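PDB 4IGU: CG5036 from Drosophila melanogaster, which probably binds G-protein alpha subunits through its RGS domain, speeding GTP hydrolysis and slowing GDP release, and so dampens G-protein signalling. Local coordinates for residues 20-23 and 28-31; 53-58 and 118-123. All coordinates share one frame; numbering follows the deposited sequence.

Contact 1 of 2, residues 20-23 and 28-31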
loop_
_atom_site.group_PDB
_atom_site.type_symbol
_atom_site.label_atom_id
_atom_site.label_comp_id
_atom_site.label_asym_id
_atom_site.label_seq_id
_atom_site.Cartn_x
_atom_site.Cartn_y
_atom_site.Cartn_z
ATOM N N ARG A 20 -7.196 -17.202 4.553
ATOM C CA ARG A 20 -6.372 -17.613 5.681
ATOM C C ARG A 20 -4.886 -17.429 5.392
ATOM O O ARG A 20 -4.090 -17.241 6.313
ATOM C CB ARG A 20 -6.670 -19.065 6.057
ATOM C CG ARG A 20 -8.038 -19.237 6.680
ATOM C CD ARG A 20 -8.418 -20.692 6.851
ATOM N NE ARG A 20 -9.650 -20.791 7.624
ATOM C CZ ARG A 20 -10.336 -21.911 7.811
ATOM N NH1 ARG A 20 -9.921 -23.046 7.266
ATOM N NH2 ARG A 20 -11.446 -21.888 8.538
ATOM N N SER A 21 -4.513 -17.468 4.114
ATOM C CA SER A 21 -3.110 -17.268 3.744
ATOM C C SER A 21 -2.632 -15.856 4.106
ATOM O O SER A 21 -1.449 -15.651 4.425
ATOM C CB SER A 21 -2.890 -17.550 2.255
ATOM O OG SER A 21 -3.422 -16.516 1.438
ATOM N N TRP A 22 -3.556 -14.895 4.078
ATOM C CA TRP A 22 -3.249 -13.493 4.380
ATOM C C TRP A 22 -2.777 -13.366 5.821
ATOM O O TRP A 22 -2.054 -12.425 6.175
ATOM C CB TRP A 22 -4.482 -12.597 4.155
ATOM C CG TRP A 22 -5.073 -12.701 2.779
ATOM C CD1 TRP A 22 -4.473 -13.217 1.667
ATOM C CD2 TRP A 22 -6.386 -12.288 2.371
ATOM N NE1 TRP A 22 -5.326 -13.146 0.596
ATOM C CE2 TRP A 22 -6.509 -12.580 0.999
ATOM C CE3 TRP A 22 -7.468 -11.695 3.034
ATOM C CZ2 TRP A 22 -7.674 -12.306 0.273
ATOM C CZ3 TRP A 22 -8.623 -11.419 2.312
ATOM C CH2 TRP A 22 -8.715 -11.724 0.946
ATOM N N GLY A 23 -3.186 -14.324 6.651
ATOM C CA GLY A 23 -2.861 -14.302 8.065
ATOM C C GLY A 23 -1.528 -14.945 8.401
ATOM O O GLY A 23 -1.070 -14.855 9.540
ATOM N N LYS A 28 2.058 -12.419 1.856
ATOM C CA LYS A 28 0.944 -13.164 1.273
ATOM C C LYS A 28 -0.223 -12.239 0.993
ATOM O O LYS A 28 -0.841 -12.300 -0.076
ATOM C CB LYS A 28 0.474 -14.242 2.245
ATOM C CG LYS A 28 1.349 -15.469 2.295
ATOM C CD LYS A 28 1.156 -16.314 1.057
ATOM C CE LYS A 28 1.968 -17.596 1.148
ATOM N NZ LYS A 28 3.404 -17.311 1.410
ATOM N N LEU A 29 -0.521 -11.390 1.972
ATOM C CA LEU A 29 -1.601 -10.419 1.844
ATOM C C LEU A 29 -1.295 -9.492 0.672
ATOM O O LEU A 29 -2.103 -9.348 -0.246
ATOM C CB LEU A 29 -1.773 -9.638 3.156
ATOM C CG LEU A 29 -2.828 -8.532 3.219
ATOM C CD1 LEU A 29 -4.174 -9.100 2.861
ATOM C CD2 LEU A 29 -2.887 -7.911 4.597
ATOM N N MET A 30 -0.104 -8.902 0.679
ATOM C CA MET A 30 0.254 -7.897 -0.325
ATOM C C MET A 30 0.420 -8.440 -1.751
ATOM O O MET A 30 0.342 -7.679 -2.718
ATOM C CB MET A 30 1.509 -7.134 0.114
ATOM C CG MET A 30 1.293 -6.280 1.350
ATOM S SD MET A 30 0.074 -4.964 1.071
ATOM C CE MET A 30 1.109 -3.763 0.205
ATOM N N LYS A 31 0.636 -9.747 -1.887
ATOM C CA LYS A 31 0.760 -10.356 -3.209
ATOM C C LYS A 31 -0.586 -10.766 -3.811
ATOM O O LYS A 31 -0.663 -11.155 -4.977
ATOM C CB LYS A 31 1.698 -11.561 -3.164
ATOM C CG LYS A 31 3.173 -11.171 -3.221
ATOM C CD LYS A 31 4.068 -12.374 -2.971
ATOM C CE LYS A 31 5.548 -12.003 -3.103
ATOM N NZ LYS A 31 6.411 -13.115 -2.606
#
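W22 meets L29 through one methyl branch. CD1 of L29 lies 3.6 Å above the plane of the W22 indole, displaced toward the rim. It is 4.1 Å from the centroid of the five-membered ring, an off-centre CH-pi contact. Its closest ring atom is CG of W22, 3.7 Å from CD1 of L29. The side chains cross at about a right angle. The L29 side chain has CG anti to its nitrogen (chi1 178°), which carries CD1 across to the indole. The indole N-H of W22 is used elsewhere: NE1 is hydrogen-bonded to OE1 of E18, one turn back on helix 16-21. Replacing W22 by an alanine would probably strip CD1 of L29 of its aromatic neighbour and leave E18 without its indole partner.

K28 lies against the backbone of S21. Its CB is 3.2 Å from O of S21, and CG of K28 follows at 3.5 Å from the same oxygen. The chain then bends at chi2 (-74°), and its aliphatic part runs past S21, with CD of K28 4.4 Å from CB of S21. The ammonium end leads away.

No hydrogen bond joins the two segments. Apolar packing on the buried side and a lysine stem on the exposed side bring together two short helices, 16-21 and 26-30, in the N-terminal part of the all-helical RGS fold.

Contact 2 of 2, residues 53-58 and 118-123; sequences LFWLAC and QIYTLM
W55 and Y120 form the aromatic part of this contact. Their side chains lie side by side and point the same way. The rings are oblique: the planes meet at 39°, and the centroid of the five-membered ring of W55 is 5.3 Å from that of Y120. The closest approach is 3.3 Å, from NE1 of W55 to CD2 of Y120. Both residues hold CG anti to the backbone nitrogen, and this brings the rings alongside each other. The Y120 ring also meets that of F26, from helix 26-30.

The contact joins helices 50-61 and 113-132 in the all-helical RGS domain. The directions of the short segments are 137° apart, so they run obliquely, nearer antiparallel than parallel, with their axes 10.0 Å apart. Side chains fill the space between them, and no hydrogen bond crosses it.

The other contacts are aliphatic groups on aromatic side chains. CG1 of I119 reaches the F54 ring at CD2, 3.8 Å away, and the two side chains cross at about a right angle. V90 touches both of these residues. M123 crosses W55 in the same manner. The bend at chi3 of M123 (-60°) turns its methyl toward the root of the indole, and CE of M123 lies 4.0 Å from CB of W55. F39 of helix 33-45 packs on M123, and I77 of helix 67-81 packs on F54.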
loop_
_atom_site.group_PDB
_atom_site.type_symbol
_atom_site.label_atom_id
_atom_site.label_comp_id
_atom_site.label_asym_id
_atom_site.label_seq_id
_atom_site.Cartn_x
_atom_site.Cartn_y
_atom_site.Cartn_z
ATOM N N LEU A 53 -2.398 3.146 -1.163
ATOM C CA LEU A 53 -2.546 3.767 -2.470
ATOM C C LEU A 53 -1.198 4.350 -2.940
ATOM O O LEU A 53 -0.825 4.218 -4.114
ATOM C CB LEU A 53 -3.657 4.828 -2.440
ATOM C CG LEU A 53 -5.060 4.212 -2.284
ATOM C CD1 LEU A 53 -6.092 5.219 -1.802
ATOM C CD2 LEU A 53 -5.511 3.603 -3.605
ATOM N N PHE A 54 -0.454 4.962 -2.025
ATOM C CA PHE A 54 0.896 5.445 -2.352
ATOM C C PHE A 54 1.775 4.272 -2.735
ATOM O O PHE A 54 2.491 4.314 -3.745
ATOM C CB PHE A 54 1.500 6.195 -1.154
ATOM C CG PHE A 54 2.983 6.504 -1.293
ATOM C CD1 PHE A 54 3.440 7.424 -2.234
ATOM C CD2 PHE A 54 3.910 5.909 -0.443
ATOM C CE1 PHE A 54 4.798 7.727 -2.340
ATOM C CE2 PHE A 54 5.275 6.206 -0.545
ATOM C CZ PHE A 54 5.718 7.106 -1.498
ATOM N N TRP A 55 1.708 3.206 -1.942
ATOM C CA TRP A 55 2.534 2.023 -2.183
ATOM C C TRP A 55 2.218 1.392 -3.543
ATOM O O TRP A 55 3.118 1.010 -4.292
ATOM C CB TRP A 55 2.375 0.993 -1.047
ATOM C CG TRP A 55 3.382 -0.137 -1.158
ATOM C CD1 TRP A 55 4.644 -0.166 -0.642
ATOM C CD2 TRP A 55 3.214 -1.373 -1.870
ATOM N NE1 TRP A 55 5.269 -1.350 -0.974
ATOM C CE2 TRP A 55 4.408 -2.105 -1.731
ATOM C CE3 TRP A 55 2.160 -1.930 -2.612
ATOM C CZ2 TRP A 55 4.583 -3.373 -2.297
ATOM C CZ3 TRP A 55 2.334 -3.188 -3.176
ATOM C CH2 TRP A 55 3.536 -3.897 -3.012
ATOM N N LEU A 56 0.940 1.307 -3.877
ATOM C CA LEU A 56 0.554 0.794 -5.185
ATOM C C LEU A 56 1.002 1.728 -6.320
ATOM O O LEU A 56 1.365 1.272 -7.411
ATOM C CB LEU A 56 -0.956 0.568 -5.230
ATOM C CG LEU A 56 -1.449 -0.544 -4.311
ATOM C CD1 LEU A 56 -2.958 -0.471 -4.194
ATOM C CD2 LEU A 56 -1.005 -1.900 -4.840
ATOM N N ALA A 57 0.971 3.033 -6.074
ATOM C CA ALA A 57 1.374 3.991 -7.106
ATOM C C ALA A 57 2.855 3.856 -7.409
ATOM O O ALA A 57 3.273 3.985 -8.563
ATOM C CB ALA A 57 1.036 5.429 -6.678
ATOM N N CYS A 58 3.660 3.633 -6.369
ATOM C CA CYS A 58 5.086 3.372 -6.557
ATOM C C CYS A 58 5.363 2.087 -7.343
ATOM O O CYS A 58 6.259 2.061 -8.182
ATOM C CB CYS A 58 5.815 3.334 -5.221
ATOM S SG CYS A 58 5.858 4.948 -4.370
ATOM N N GLN A 118 9.512 2.767 3.808
ATOM C CA GLN A 118 9.046 3.294 5.086
ATOM C C GLN A 118 7.535 3.083 5.240
ATOM O O GLN A 118 7.043 2.677 6.304
ATOM C CB GLN A 118 9.405 4.780 5.154
ATOM C CG GLN A 118 9.229 5.441 6.503
ATOM C CD GLN A 118 10.181 6.620 6.693
ATOM O OE1 GLN A 118 9.792 7.789 6.568
ATOM N NE2 GLN A 118 11.436 6.315 7.005
ATOM N N ILE A 119 6.793 3.323 4.168
ATOM C CA ILE A 119 5.346 3.126 4.209
ATOM C C ILE A 119 4.950 1.632 4.231
ATOM O O ILE A 119 4.005 1.247 4.926
ATOM C CB ILE A 119 4.633 3.881 3.062
ATOM C CG1 ILE A 119 4.916 5.386 3.157
ATOM C CG2 ILE A 119 3.126 3.611 3.091
ATOM C CD1 ILE A 119 4.537 5.990 4.488
ATOM N N TYR A 120 5.665 0.788 3.491
ATOM C CA TYR A 120 5.426 -0.660 3.584
ATOM C C TYR A 120 5.681 -1.184 5.004
ATOM O O TYR A 120 4.929 -2.016 5.511
ATOM C CB TYR A 120 6.292 -1.422 2.575
ATOM C CG TYR A 120 6.054 -2.926 2.527
ATOM C CD1 TYR A 120 6.730 -3.791 3.389
ATOM C CD2 TYR A 120 5.182 -3.481 1.599
ATOM C CE1 TYR A 120 6.525 -5.170 3.336
ATOM C CE2 TYR A 120 4.971 -4.857 1.535
ATOM C CZ TYR A 120 5.638 -5.693 2.412
ATOM O OH TYR A 120 5.427 -7.061 2.344
ATOM N N THR A 121 6.748 -0.697 5.638
ATOM C CA THR A 121 7.108 -1.115 6.989
ATOM C C THR A 121 6.040 -0.650 7.978
ATOM O O THR A 121 5.697 -1.355 8.935
ATOM C CB THR A 121 8.488 -0.547 7.394
ATOM O OG1 THR A 121 9.491 -1.031 6.487
ATOM C CG2 THR A 121 8.856 -0.948 8.826
ATOM N N LEU A 122 5.506 0.540 7.723
ATOM C CA LEU A 122 4.429 1.104 8.523
ATOM C C LEU A 122 3.176 0.222 8.478
ATOM O O LEU A 122 2.633 -0.148 9.519
ATOM C CB LEU A 122 4.119 2.511 8.002
ATOM C CG LEU A 122 2.989 3.332 8.609
ATOM C CD1 LEU A 122 3.106 3.290 10.099
ATOM C CD2 LEU A 122 3.068 4.763 8.119
ATOM N N MET A 123 2.708 -0.099 7.275
ATOM C CA MET A 123 1.548 -0.976 7.125
ATOM C C MET A 123 1.819 -2.344 7.748
ATOM O O MET A 123 0.944 -2.955 8.363
ATOM C CB MET A 123 1.197 -1.156 5.647
ATOM C CG MET A 123 0.553 0.077 5.000
ATOM S SD MET A 123 0.149 -0.226 3.264
ATOM C CE MET A 123 1.770 -0.587 2.569
#

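Contacts 1 and 2 follow one another along the chain, and their centres are about 16 Å apart. M30, next to L29, joins them. Its CB is directed away from segment 20-23, and its side chain packs in contact 2. CE of M30 lies 3.5 Å from CE3 of W55. The same CE is 4.0 Å from CE of M123, and CG of M30 is 3.9 Å from CE2 of Y120. Helix 113-132 spans both sites, since L29 of contact 1 rests on Y128 and F131. The centre of contact 2 lies about 4 Å from the centre of the chain, that of contact 1 about 13 Å. Both belong to the helical framework of the RGS domain.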